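Local coordinates for protein putative dioxygenase (1H-3-hydroxy-4-oxoquinaldine 2,4-dioxygenase) (Mycobacteroides abscessus subsp. abscessus, PDB 6RA3) that catalyses the oxygen-dependent ring cleavage of the Pseudomonas quinolone signal PQS, giving N-octanoylanthranilate and carbon monoxide, at residues I119-M124 and E244-G249; G98-L103 and G195-R200; P23-L28 and V91-A96; A209-F214 and S237-G242; D39-Y44 and Q254-E259. One frame throughout, in Å; residues are numbered along the deposited sequence.

Interaction 1 of 5, residues I119-M124 and E244-G249; sequences ILDLIM and ETHFPG
Asp121 and His246 share a straight hydrogen bond whose two ends are built quite differently. ND1 of His246 donates to OD1 of Asp121 over 2.9 Å, with an N-H...O angle of 164°. On the histidine side the acceptor sits at the ring edge, practically in the ring plane, but OD1 is approached from above the carboxylate, 57° out of its plane. The two flat groups stand nearly upright on each other, their planes 84° apart. His246 has CG anti to its backbone N, and the twist about chi2 presents ND1 to OD1. The other oxygen, OD2, is held by the backbone N of Ser215, and that second bond helps fix the carboxylate's rotation. Beside this pair Leu120 packs on the start of helix 248-251: its CB lies 3.9 Å from CG of Pro248, and CD2 approaches the backbone N of Gly249. Before the helix, OG1 of Thr245 accepts from the N of Phe247 and closes an ST turn. His246 is the proton donor/acceptor of the active site, and an acidic residue just after a central strand, paired with a histidine on a late loop, is consistent with the His-Asp half of an alpha/beta-hydrolase catalytic triad.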
# COMPACT_ATOMS: atom_id res chain seq x y z
N ILE A 119 23.63 -0.27 -16.10
CA ILE A 119 22.60 0.33 -16.94
C ILE A 119 22.00 -0.75 -17.81
O ILE A 119 22.71 -1.62 -18.33
CB ILE A 119 23.17 1.49 -17.79
CG1 ILE A 119 23.74 2.58 -16.86
CG2 ILE A 119 22.09 2.07 -18.70
CD1 ILE A 119 24.43 3.74 -17.56
N LEU A 120 20.67 -0.73 -17.92
CA LEU A 120 19.89 -1.72 -18.66
C LEU A 120 19.29 -1.03 -19.90
O LEU A 120 18.48 -0.11 -19.76
CB LEU A 120 18.77 -2.30 -17.79
CG LEU A 120 19.04 -3.40 -16.76
CD1 LEU A 120 20.39 -3.29 -16.09
CD2 LEU A 120 17.92 -3.36 -15.73
N ASP A 121 19.73 -1.48 -21.08
CA ASP A 121 19.06 -1.22 -22.37
C ASP A 121 18.92 0.27 -22.68
O ASP A 121 17.83 0.75 -23.02
CB ASP A 121 17.70 -1.91 -22.40
CG ASP A 121 17.41 -2.59 -23.74
OD1 ASP A 121 17.05 -1.89 -24.72
OD2 ASP A 121 17.55 -3.83 -23.81
N LEU A 122 20.02 1.01 -22.58
CA LEU A 122 20.09 2.44 -22.90
C LEU A 122 20.81 2.64 -24.23
O LEU A 122 21.94 2.16 -24.40
CB LEU A 122 20.80 3.20 -21.77
CG LEU A 122 21.14 4.68 -21.99
CD1 LEU A 122 19.88 5.51 -22.29
CD2 LEU A 122 21.88 5.23 -20.80
N ILE A 123 20.17 3.35 -25.16
CA ILE A 123 20.73 3.57 -26.50
C ILE A 123 22.07 4.28 -26.38
O ILE A 123 22.15 5.42 -25.90
CB ILE A 123 19.72 4.36 -27.37
CG1 ILE A 123 18.49 3.50 -27.69
CG2 ILE A 123 20.33 4.85 -28.67
CD1 ILE A 123 18.78 2.24 -28.47
N MET A 124 23.15 3.61 -26.80
CA MET A 124 24.48 4.15 -26.60
C MET A 124 24.98 4.97 -27.79
O MET A 124 25.91 5.77 -27.64
CB MET A 124 25.45 3.01 -26.29
CG MET A 124 25.27 2.42 -24.87
SD MET A 124 25.84 3.57 -23.58
CE MET A 124 25.07 2.78 -22.15
N GLU A 244 14.08 -10.87 -25.63
CA GLU A 244 13.23 -10.35 -26.70
C GLU A 244 12.91 -8.88 -26.52
O GLU A 244 12.54 -8.22 -27.50
CB GLU A 244 11.94 -11.15 -26.78
CG GLU A 244 12.13 -12.64 -27.10
CD GLU A 244 10.90 -13.45 -26.80
OE1 GLU A 244 10.43 -14.16 -27.71
OE2 GLU A 244 10.38 -13.36 -25.66
N THR A 245 13.09 -8.33 -25.32
CA THR A 245 12.43 -7.09 -24.95
C THR A 245 13.45 -6.06 -24.48
O THR A 245 14.61 -6.36 -24.19
CB THR A 245 11.38 -7.34 -23.86
OG1 THR A 245 12.02 -7.39 -22.58
CG2 THR A 245 10.64 -8.63 -24.10
N HIS A 246 12.97 -4.83 -24.41
CA HIS A 246 13.63 -3.66 -23.83
C HIS A 246 13.72 -3.76 -22.32
O HIS A 246 14.26 -2.84 -21.69
CB HIS A 246 12.82 -2.42 -24.30
CG HIS A 246 13.31 -1.08 -23.80
ND1 HIS A 246 14.61 -0.65 -23.92
CD2 HIS A 246 12.62 -0.04 -23.25
CE1 HIS A 246 14.72 0.58 -23.44
NE2 HIS A 246 13.53 0.97 -23.03
N PHE A 247 13.22 -4.84 -21.71
CA PHE A 247 13.09 -4.95 -20.25
C PHE A 247 13.88 -6.14 -19.73
O PHE A 247 13.31 -7.12 -19.24
CB PHE A 247 11.62 -5.07 -19.85
CG PHE A 247 10.80 -3.86 -20.23
CD1 PHE A 247 11.00 -2.65 -19.59
CD2 PHE A 247 9.87 -3.93 -21.25
CE1 PHE A 247 10.28 -1.54 -19.95
CE2 PHE A 247 9.13 -2.82 -21.61
CZ PHE A 247 9.34 -1.63 -20.96
N PRO A 248 15.21 -6.09 -19.81
CA PRO A 248 16.00 -7.24 -19.34
C PRO A 248 15.84 -7.51 -17.85
O PRO A 248 15.79 -8.68 -17.44
CB PRO A 248 17.44 -6.85 -19.72
CG PRO A 248 17.44 -5.37 -19.84
CD PRO A 248 16.06 -4.96 -20.25
N GLY A 249 15.76 -6.46 -17.03
CA GLY A 249 15.54 -6.64 -15.59
C GLY A 249 14.25 -7.35 -15.24
O GLY A 249 14.16 -7.99 -14.19

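Interaction 2 of 5, residues G98-L103 and G195-R200; sequences GGWAAL and GSPMRR
The indole of Trp100 carries Pro197 over one face, with CB of the proline 4.3 Å above the ring plane and displaced toward the rim. The six-membered ring does the touching: CZ2 reaches CG of Pro197 at 3.9 Å, and CH2 comes to 3.7 Å from the proline N, just beside the carbonyl carbon of Ser196. CZ3 meets CB of Arg200 obliquely. Beyond the two segments, the ring of His97, a substrate-binding residue, meets the indole with the planes almost parallel, and Tyr191 makes an edge-to-face contact with it. The second flat group, the guanidinium of Arg200, has the carbonyl O of Leu103 over one face and a water in plane at its edge. That water accepts from NE of Arg200 at 2.9 Å and donates to the carbonyl O of Trp100, a bridge where no direct hydrogen bond joins residues 98-103 to 195-200. Helix 99-109 is the one that follows the nucleophile-elbow position of the alpha/beta-hydrolase fold, while helix 197-202 is the last helix between strands 116-120 and 209-214. The chain of Arg200 bends at chi2 (-78°), and its CD lies 3.9 Å from CB of Leu103. Past it, NH2 forms salt bridges with Glu104 and Asp107, and Trp194 adds a cation-pi contact. Ser196 is the N-cap of helix 197-202; its OG takes a weak bond from the N of Arg199.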
# COMPACT_ATOMS: atom_id res chain seq x y z
N GLY A 98 16.64 6.08 -17.27
CA GLY A 98 17.14 6.33 -15.93
C GLY A 98 18.66 6.28 -15.85
O GLY A 98 19.25 6.91 -14.95
N GLY A 99 19.31 5.58 -16.79
CA GLY A 99 20.77 5.60 -16.87
C GLY A 99 21.36 6.99 -16.84
O GLY A 99 22.44 7.22 -16.28
N TRP A 100 20.65 7.97 -17.43
CA TRP A 100 21.20 9.31 -17.46
C TRP A 100 21.34 9.87 -16.06
O TRP A 100 22.33 10.56 -15.77
CB TRP A 100 20.33 10.25 -18.31
CG TRP A 100 20.27 9.93 -19.75
CD1 TRP A 100 19.31 9.20 -20.39
CD2 TRP A 100 21.20 10.35 -20.76
NE1 TRP A 100 19.58 9.14 -21.74
CE2 TRP A 100 20.74 9.83 -21.99
CE3 TRP A 100 22.37 11.12 -20.75
CZ2 TRP A 100 21.42 10.05 -23.21
CZ3 TRP A 100 23.03 11.34 -21.97
CH2 TRP A 100 22.55 10.80 -23.16
N ALA A 101 20.34 9.64 -15.19
CA ALA A 101 20.43 10.11 -13.81
C ALA A 101 21.48 9.33 -13.04
O ALA A 101 22.23 9.90 -12.24
CB ALA A 101 19.07 9.99 -13.13
N ALA A 102 21.54 8.02 -13.27
CA ALA A 102 22.57 7.19 -12.63
C ALA A 102 23.98 7.72 -12.91
O ALA A 102 24.82 7.78 -12.00
CB ALA A 102 22.44 5.74 -13.10
N LEU A 103 24.25 8.14 -14.15
CA LEU A 103 25.58 8.67 -14.46
C LEU A 103 25.78 10.06 -13.86
O LEU A 103 26.88 10.39 -13.39
CB LEU A 103 25.77 8.69 -15.98
CG LEU A 103 25.65 7.28 -16.56
CD1 LEU A 103 25.51 7.27 -18.07
CD2 LEU A 103 26.87 6.47 -16.15
N GLY A 195 25.28 14.21 -26.92
CA GLY A 195 25.46 13.43 -28.13
C GLY A 195 25.00 12.01 -27.93
O GLY A 195 24.12 11.52 -28.65
N SER A 196 25.58 11.35 -26.94
CA SER A 196 25.22 9.98 -26.62
C SER A 196 25.64 9.70 -25.18
O SER A 196 26.42 10.46 -24.59
CB SER A 196 25.89 8.98 -27.57
OG SER A 196 27.23 8.72 -27.19
N PRO A 197 25.12 8.63 -24.58
CA PRO A 197 25.53 8.28 -23.20
C PRO A 197 27.02 7.93 -23.08
O PRO A 197 27.64 8.20 -22.04
CB PRO A 197 24.65 7.08 -22.86
CG PRO A 197 23.63 6.96 -23.96
CD PRO A 197 24.24 7.60 -25.17
N MET A 198 27.61 7.34 -24.12
CA MET A 198 29.04 7.04 -24.08
C MET A 198 29.87 8.31 -23.98
O MET A 198 30.84 8.37 -23.22
CB MET A 198 29.44 6.23 -25.30
CG MET A 198 28.89 4.81 -25.26
SD MET A 198 29.35 3.83 -26.70
CE MET A 198 29.15 2.12 -26.14
N ARG A 199 29.49 9.34 -24.73
CA ARG A 199 30.17 10.63 -24.59
C ARG A 199 29.93 11.21 -23.21
O ARG A 199 30.85 11.78 -22.60
CB ARG A 199 29.71 11.58 -25.70
CG ARG A 199 30.32 11.24 -27.07
CD ARG A 199 29.81 12.12 -28.20
NE ARG A 199 30.22 13.53 -28.05
CZ ARG A 199 31.45 13.99 -28.28
NH1 ARG A 199 32.42 13.16 -28.65
NH2 ARG A 199 31.72 15.28 -28.12
N ARG A 200 28.71 11.06 -22.67
CA ARG A 200 28.50 11.47 -21.29
C ARG A 200 29.46 10.74 -20.36
O ARG A 200 30.09 11.35 -19.48
CB ARG A 200 27.03 11.25 -20.88
CG ARG A 200 26.58 12.11 -19.68
CD ARG A 200 27.06 11.57 -18.31
NE ARG A 200 26.86 12.55 -17.23
CZ ARG A 200 27.81 13.34 -16.73
NH1 ARG A 200 29.05 13.28 -17.19
NH2 ARG A 200 27.51 14.21 -15.77
O HOH W 1 23.93 12.45 -17.19

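Interaction 3 of 5, residues P23-L28 and V91-A96; sequences PVFVTL and VPIAHA
Strands 24-28 and 90-95 are neighbours in the parallel core of the alpha/beta-hydrolase sheet, and Phe25-Leu28 pair one for one with Val91-Ala94. Strand 51-54 lies on the far side of 24-28, so the chain has to reverse its direction of progress across the sheet to reach 90-95, as in the classic order of this fold. The axes run in the same sense, 21° apart. Five backbone hydrogen bonds join them, in the alternating parallel pattern: Val24, Val26 and Leu28 offer their carbonyls to the N-H groups of Val91, Ile93 and His95, and the N-H groups of Val26 and Leu28 return to the carbonyls of Val91 and Ile93. Pro92, with no N-H to give, falls at a position this pairing does not use. Val26 N makes the longest of the five, 3.2 Å to Val91 O. On one face CD1 of Phe25 touches both CB of Val91 and, at 4.0 Å, CD1 of Ile93, placed by an extended chi2 (-175°), beneath Ala260 and Leu264 of helix 253-266. On the other, Leu28 lies side by side with Pro92, under Ala102 and Ile105 of helix 99-109. At the C-terminal end His95 leads toward the active site, its NE2 hydrogen-bonded to the carbonyl O of His246, while CB of Leu28 rests 4.2 Å from CB of Ala94.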
# COMPACT_ATOMS: atom_id res chain seq x y z
N PRO A 23 28.39 -2.33 -0.36
CA PRO A 23 27.60 -1.35 -1.11
C PRO A 23 26.15 -1.76 -1.24
O PRO A 23 25.82 -2.94 -1.38
CB PRO A 23 28.28 -1.31 -2.49
CG PRO A 23 29.65 -1.83 -2.26
CD PRO A 23 29.48 -2.87 -1.18
N VAL A 24 25.29 -0.74 -1.24
CA VAL A 24 23.85 -0.89 -1.36
C VAL A 24 23.47 -0.90 -2.83
O VAL A 24 23.95 -0.07 -3.61
CB VAL A 24 23.16 0.26 -0.60
CG1 VAL A 24 21.61 0.22 -0.73
CG2 VAL A 24 23.60 0.26 0.85
N PHE A 25 22.63 -1.84 -3.24
CA PHE A 25 21.99 -1.73 -4.54
C PHE A 25 20.88 -0.67 -4.52
O PHE A 25 19.99 -0.70 -3.66
CB PHE A 25 21.41 -3.07 -4.97
CG PHE A 25 22.44 -4.08 -5.35
CD1 PHE A 25 23.47 -3.76 -6.22
CD2 PHE A 25 22.39 -5.37 -4.83
CE1 PHE A 25 24.41 -4.70 -6.59
CE2 PHE A 25 23.33 -6.31 -5.19
CZ PHE A 25 24.35 -5.98 -6.07
N VAL A 26 20.92 0.27 -5.47
CA VAL A 26 19.88 1.30 -5.61
C VAL A 26 19.28 1.14 -7.00
O VAL A 26 19.96 1.34 -8.01
CB VAL A 26 20.41 2.72 -5.38
CG1 VAL A 26 19.29 3.74 -5.58
CG2 VAL A 26 21.00 2.86 -4.00
N THR A 27 18.02 0.72 -7.04
CA THR A 27 17.32 0.52 -8.28
C THR A 27 16.66 1.83 -8.70
O THR A 27 16.14 2.58 -7.86
CB THR A 27 16.29 -0.60 -8.20
OG1 THR A 27 15.09 -0.15 -7.54
CG2 THR A 27 16.86 -1.81 -7.50
N LEU A 28 16.75 2.11 -9.99
CA LEU A 28 16.25 3.34 -10.59
C LEU A 28 15.55 2.91 -11.85
O LEU A 28 16.15 2.21 -12.68
CB LEU A 28 17.38 4.32 -10.90
CG LEU A 28 18.20 4.78 -9.70
CD1 LEU A 28 19.47 5.47 -10.17
CD2 LEU A 28 17.41 5.69 -8.78
N VAL A 91 25.60 1.15 -5.43
CA VAL A 91 25.72 0.77 -6.83
C VAL A 91 24.36 0.98 -7.48
O VAL A 91 23.47 0.14 -7.37
CB VAL A 91 26.17 -0.70 -6.96
CG1 VAL A 91 25.99 -1.19 -8.37
CG2 VAL A 91 27.61 -0.84 -6.51
N PRO A 92 24.18 2.09 -8.21
CA PRO A 92 22.95 2.26 -8.99
C PRO A 92 22.75 1.17 -10.03
O PRO A 92 23.69 0.75 -10.71
CB PRO A 92 23.15 3.62 -9.66
CG PRO A 92 24.11 4.35 -8.82
CD PRO A 92 24.99 3.33 -8.17
N ILE A 93 21.52 0.68 -10.12
CA ILE A 93 21.03 -0.14 -11.21
C ILE A 93 19.90 0.66 -11.86
O ILE A 93 18.92 1.00 -11.19
CB ILE A 93 20.51 -1.50 -10.72
CG1 ILE A 93 21.55 -2.23 -9.85
CG2 ILE A 93 20.05 -2.38 -11.92
CD1 ILE A 93 21.11 -3.67 -9.43
N ALA A 94 20.03 0.97 -13.17
CA ALA A 94 19.16 1.95 -13.82
C ALA A 94 18.63 1.45 -15.16
O ALA A 94 19.40 1.01 -16.02
CB ALA A 94 19.91 3.27 -14.02
N HIS A 95 17.31 1.56 -15.35
CA HIS A 95 16.67 1.06 -16.55
C HIS A 95 16.58 2.15 -17.61
O HIS A 95 16.14 3.28 -17.33
CB HIS A 95 15.28 0.53 -16.28
CG HIS A 95 14.58 0.09 -17.52
ND1 HIS A 95 13.64 0.86 -18.17
CD2 HIS A 95 14.72 -1.04 -18.27
CE1 HIS A 95 13.20 0.22 -19.23
NE2 HIS A 95 13.84 -0.94 -19.31
N ALA A 96 16.95 1.78 -18.84
CA ALA A 96 16.97 2.68 -19.99
C ALA A 96 17.33 4.09 -19.56
O ALA A 96 18.39 4.33 -18.98
CB ALA A 96 15.62 2.65 -20.71

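Interaction 4 of 5, residues A209-F214 and S237-G242; sequences AIRHVF and SYRRLG
Backbone bonds come first: Ser237, His212, Arg239 and Phe214 use their N-H groups to join the strands in parallel register, from Ser237 N to Ile210 O (2.9 Å) up to Phe214 N to Arg239 O, with a weak closing bond from Leu241 N to Phe214 O. Polar side chains work on one face. NE of Arg211 donates to OG of Ser237 at 3.0 Å, and a water accepts from NH2 of Arg211. NH1 of Arg211 comes within 3.4 Å of NH2 of Arg239, two like charges that Glu259 on helix 253-266 probably balances, since it makes salt bridges with both arginines; Asp262 is a second acid for Arg211. Strands 209-214 and 236-240 are the two strands of a beta-alpha-beta unit, joined by helix 221-232. Aromatic contacts occupy the face turned to that helix. CA of Arg240 makes a CH-pi contact over the Phe214 ring face, 4.2 Å from the centroid. The ring's CE2 also sits over one face of the Arg240 guanidinium, the planes 78° apart, and NE of that group is salt-bridged to Asp223. CE1 of Phe214 meets CD1 of Tyr238 obliquely at 4.0 Å.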
# COMPACT_ATOMS: atom_id res chain seq x y z
N ALA A 209 33.38 2.03 -12.21
CA ALA A 209 33.10 0.89 -13.08
C ALA A 209 31.68 0.96 -13.59
O ALA A 209 30.72 1.08 -12.82
CB ALA A 209 33.32 -0.42 -12.33
N ILE A 210 31.52 0.89 -14.90
CA ILE A 210 30.20 0.98 -15.52
C ILE A 210 29.97 -0.25 -16.36
O ILE A 210 30.87 -0.69 -17.09
CB ILE A 210 30.07 2.27 -16.35
CG1 ILE A 210 30.21 3.49 -15.44
CG2 ILE A 210 28.79 2.27 -17.11
CD1 ILE A 210 30.47 4.79 -16.17
N ARG A 211 28.77 -0.81 -16.28
CA ARG A 211 28.39 -1.97 -17.08
C ARG A 211 27.04 -1.71 -17.72
O ARG A 211 26.06 -1.41 -17.03
CB ARG A 211 28.34 -3.27 -16.26
CG ARG A 211 27.92 -4.49 -17.12
CD ARG A 211 28.28 -5.89 -16.52
NE ARG A 211 29.58 -5.92 -15.85
CZ ARG A 211 30.03 -6.92 -15.10
NH1 ARG A 211 29.29 -8.02 -14.91
NH2 ARG A 211 31.23 -6.84 -14.54
N HIS A 212 26.99 -1.84 -19.05
CA HIS A 212 25.74 -1.80 -19.78
C HIS A 212 25.34 -3.22 -20.13
O HIS A 212 26.14 -3.99 -20.67
CB HIS A 212 25.87 -0.94 -21.04
CG HIS A 212 24.60 -0.81 -21.82
ND1 HIS A 212 24.58 -0.60 -23.18
CD2 HIS A 212 23.30 -0.86 -21.44
CE1 HIS A 212 23.33 -0.53 -23.61
NE2 HIS A 212 22.54 -0.69 -22.57
N VAL A 213 24.11 -3.58 -19.77
CA VAL A 213 23.52 -4.86 -20.08
C VAL A 213 22.27 -4.57 -20.89
O VAL A 213 21.47 -3.70 -20.52
CB VAL A 213 23.16 -5.65 -18.81
CG1 VAL A 213 22.50 -6.94 -19.16
CG2 VAL A 213 24.40 -5.90 -17.97
N PHE A 214 22.08 -5.31 -21.98
CA PHE A 214 21.02 -4.96 -22.92
C PHE A 214 20.67 -6.19 -23.74
O PHE A 214 21.41 -7.17 -23.76
CB PHE A 214 21.46 -3.81 -23.82
CG PHE A 214 22.74 -4.07 -24.58
CD1 PHE A 214 23.95 -3.60 -24.10
CD2 PHE A 214 22.72 -4.80 -25.76
CE1 PHE A 214 25.14 -3.83 -24.80
CE2 PHE A 214 23.90 -5.04 -26.47
CZ PHE A 214 25.11 -4.55 -25.99
N SER A 237 32.44 -2.15 -19.11
CA SER A 237 32.17 -3.51 -19.56
C SER A 237 30.72 -3.54 -19.98
O SER A 237 29.96 -2.59 -19.74
CB SER A 237 32.41 -4.56 -18.45
OG SER A 237 31.59 -4.28 -17.32
N TYR A 238 30.31 -4.65 -20.57
CA TYR A 238 28.99 -4.75 -21.15
C TYR A 238 28.70 -6.21 -21.44
O TYR A 238 29.59 -7.06 -21.42
CB TYR A 238 28.89 -3.92 -22.45
CG TYR A 238 29.49 -4.62 -23.66
CD1 TYR A 238 28.72 -5.49 -24.44
CD2 TYR A 238 30.82 -4.43 -24.01
CE1 TYR A 238 29.25 -6.13 -25.53
CE2 TYR A 238 31.37 -5.07 -25.11
CZ TYR A 238 30.58 -5.92 -25.87
OH TYR A 238 31.11 -6.55 -26.97
N ARG A 239 27.44 -6.48 -21.78
CA ARG A 239 26.97 -7.83 -21.97
C ARG A 239 25.62 -7.82 -22.68
O ARG A 239 24.60 -7.42 -22.11
CB ARG A 239 26.87 -8.53 -20.61
CG ARG A 239 26.40 -9.99 -20.67
CD ARG A 239 27.45 -10.96 -20.12
NE ARG A 239 28.19 -10.41 -18.98
CZ ARG A 239 29.10 -11.08 -18.28
NH1 ARG A 239 29.38 -12.34 -18.58
NH2 ARG A 239 29.71 -10.48 -17.27
N ARG A 240 25.62 -8.22 -23.95
CA ARG A 240 24.38 -8.46 -24.67
C ARG A 240 23.73 -9.73 -24.12
O ARG A 240 24.41 -10.72 -23.87
CB ARG A 240 24.63 -8.59 -26.17
CG ARG A 240 23.42 -9.08 -26.98
CD ARG A 240 23.64 -8.99 -28.50
NE ARG A 240 23.78 -7.61 -28.96
CZ ARG A 240 22.75 -6.81 -29.28
NH1 ARG A 240 21.50 -7.25 -29.18
NH2 ARG A 240 22.99 -5.57 -29.67
N LEU A 241 22.41 -9.71 -23.98
CA LEU A 241 21.71 -10.67 -23.15
C LEU A 241 20.76 -11.60 -23.89
O LEU A 241 20.35 -12.61 -23.31
CB LEU A 241 20.91 -9.92 -22.06
CG LEU A 241 21.27 -10.31 -20.64
CD1 LEU A 241 20.52 -9.43 -19.66
CD2 LEU A 241 20.92 -11.78 -20.44
N GLY A 242 20.37 -11.30 -25.12
CA GLY A 242 19.56 -12.26 -25.85
C GLY A 242 18.12 -12.34 -25.42
O GLY A 242 17.46 -13.37 -25.65
O HOH W 2 33.10 -4.47 -14.29

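Interaction 5 of 5, residues D39-Y44 and Q254-E259; sequences DGMLPY and QQVAAE
A bend at chi3 (58°) turns the methyl of Met41 toward Val256, and chi1 of -54° sets CG of Tyr44 anti to its carbonyl carbon, with the ring lying against Gln254. Met41 touches with its tip: CE and SD each lie 3.7 Å from CG1 of Val256, and CE also approaches the backbone N of Ala257. One turn on, CB of Tyr44 packs against CB of Ala257 at 3.6 Å; the backbones come nearest at Met41 and Ala257. The glutamine covers a face of the tyrosine ring. CB of Gln254 makes a CH-pi contact 4.1 Å from the ring centroid, shifted toward the rim. Farther out its side chain crosses the ring at about a right angle, and NE2 comes 3.4 Å from CE1 of Tyr44, with the amide and ring planes 40° apart. No hydrogen bond spans the contact, which holds by apolar touching inside and by the ring and glutamine at its outer margin. Around it, the 39-44 turn leads into helix 42-48, whose Leu42 packs on Thr51 and Arg53 of strand 51-54, and Asp39 has a salt bridge to Arg53. Helix 253-266 lies on the same sheet: Val256 packs on Met118 and Leu120 of strand 116-120.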
# COMPACT_ATOMS: atom_id res chain seq x y z
N ASP A 39 10.51 -5.78 -9.19
CA ASP A 39 9.93 -6.88 -8.41
C ASP A 39 10.61 -8.20 -8.73
O ASP A 39 10.83 -9.02 -7.83
CB ASP A 39 8.44 -7.01 -8.68
CG ASP A 39 7.59 -6.01 -7.88
OD1 ASP A 39 8.14 -5.36 -6.97
OD2 ASP A 39 6.39 -5.89 -8.19
N GLY A 40 10.91 -8.45 -10.01
CA GLY A 40 11.48 -9.73 -10.39
C GLY A 40 12.89 -9.93 -9.88
O GLY A 40 13.26 -11.04 -9.50
N MET A 41 13.69 -8.86 -9.88
CA MET A 41 15.08 -8.92 -9.44
C MET A 41 15.20 -8.81 -7.93
O MET A 41 16.21 -9.25 -7.36
CB MET A 41 15.89 -7.77 -10.06
CG MET A 41 16.25 -7.93 -11.57
SD MET A 41 17.03 -6.44 -12.24
CE MET A 41 18.46 -6.20 -11.23
N LEU A 42 14.21 -8.21 -7.27
CA LEU A 42 14.32 -7.89 -5.85
C LEU A 42 14.68 -9.08 -4.97
O LEU A 42 15.54 -8.93 -4.09
CB LEU A 42 12.99 -7.29 -5.40
CG LEU A 42 12.94 -6.97 -3.91
CD1 LEU A 42 14.05 -6.01 -3.52
CD2 LEU A 42 11.60 -6.38 -3.61
N PRO A 43 14.06 -10.25 -5.09
CA PRO A 43 14.44 -11.35 -4.19
C PRO A 43 15.93 -11.67 -4.25
O PRO A 43 16.54 -11.98 -3.22
CB PRO A 43 13.59 -12.52 -4.67
CG PRO A 43 12.58 -11.95 -5.61
CD PRO A 43 13.10 -10.68 -6.12
N TYR A 44 16.52 -11.58 -5.45
CA TYR A 44 17.94 -11.87 -5.65
C TYR A 44 18.81 -10.73 -5.15
O TYR A 44 19.84 -10.96 -4.52
CB TYR A 44 18.21 -12.15 -7.13
CG TYR A 44 17.35 -13.23 -7.73
CD1 TYR A 44 17.67 -14.57 -7.59
CD2 TYR A 44 16.20 -12.91 -8.44
CE1 TYR A 44 16.87 -15.56 -8.15
CE2 TYR A 44 15.40 -13.90 -8.99
CZ TYR A 44 15.75 -15.22 -8.85
OH TYR A 44 14.95 -16.20 -9.40
N GLN A 254 16.91 -12.99 -12.81
CA GLN A 254 18.05 -13.63 -12.15
C GLN A 254 19.37 -13.30 -12.85
O GLN A 254 20.37 -12.94 -12.21
CB GLN A 254 17.84 -15.14 -12.10
CG GLN A 254 19.07 -15.88 -11.61
CD GLN A 254 18.72 -17.09 -10.77
OE1 GLN A 254 17.80 -17.85 -11.10
NE2 GLN A 254 19.44 -17.27 -9.66
N GLN A 255 19.38 -13.40 -14.18
CA GLN A 255 20.60 -13.11 -14.92
C GLN A 255 21.07 -11.69 -14.68
O GLN A 255 22.26 -11.44 -14.45
CB GLN A 255 20.36 -13.38 -16.41
CG GLN A 255 19.83 -14.80 -16.68
CD GLN A 255 19.73 -15.15 -18.17
OE1 GLN A 255 20.39 -14.53 -19.01
NE2 GLN A 255 18.90 -16.14 -18.50
N VAL A 256 20.14 -10.73 -14.69
CA VAL A 256 20.58 -9.35 -14.52
C VAL A 256 21.03 -9.15 -13.09
O VAL A 256 22.01 -8.43 -12.83
CB VAL A 256 19.47 -8.34 -14.92
CG1 VAL A 256 19.89 -6.92 -14.53
CG2 VAL A 256 19.22 -8.40 -16.40
N ALA A 257 20.34 -9.79 -12.14
CA ALA A 257 20.76 -9.67 -10.75
C ALA A 257 22.16 -10.25 -10.59
O ALA A 257 23.06 -9.62 -10.02
CB ALA A 257 19.76 -10.37 -9.83
N ALA A 258 22.36 -11.45 -11.13
CA ALA A 258 23.69 -12.04 -11.22
C ALA A 258 24.73 -11.05 -11.74
O ALA A 258 25.81 -10.90 -11.15
CB ALA A 258 23.64 -13.27 -12.12
N GLU A 259 24.39 -10.32 -12.82
CA GLU A 259 25.34 -9.36 -13.40
C GLU A 259 25.68 -8.26 -12.41
O GLU A 259 26.84 -7.84 -12.31
CB GLU A 259 24.78 -8.74 -14.68
CG GLU A 259 24.75 -9.64 -15.87
CD GLU A 259 26.14 -9.95 -16.43
OE1 GLU A 259 27.10 -9.17 -16.21
OE2 GLU A 259 26.27 -11.00 -17.09

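From the N terminus, segment 23-28 is the first to be met again: interaction 3 closes a short loop at 91-96, pairing two core strands. Segment 39-44 opens inside that loop but finds its partner only at 254-259, so interactions 3 and 5 cross. The span of interaction 5 encloses all that follows. Interaction 2 runs from the helix after strand 90-95 to 195-200, and interaction 1 starts before it ends, at 119-124, to close at 244-249; these two cross as well. Interaction 4 lies wholly within interaction 1, adding strands 209-214 and 236-240 beyond 116-120. Glu259 links interaction 5 to the arginines of interaction 4, and Ala102 joins interaction 2 to interaction 3.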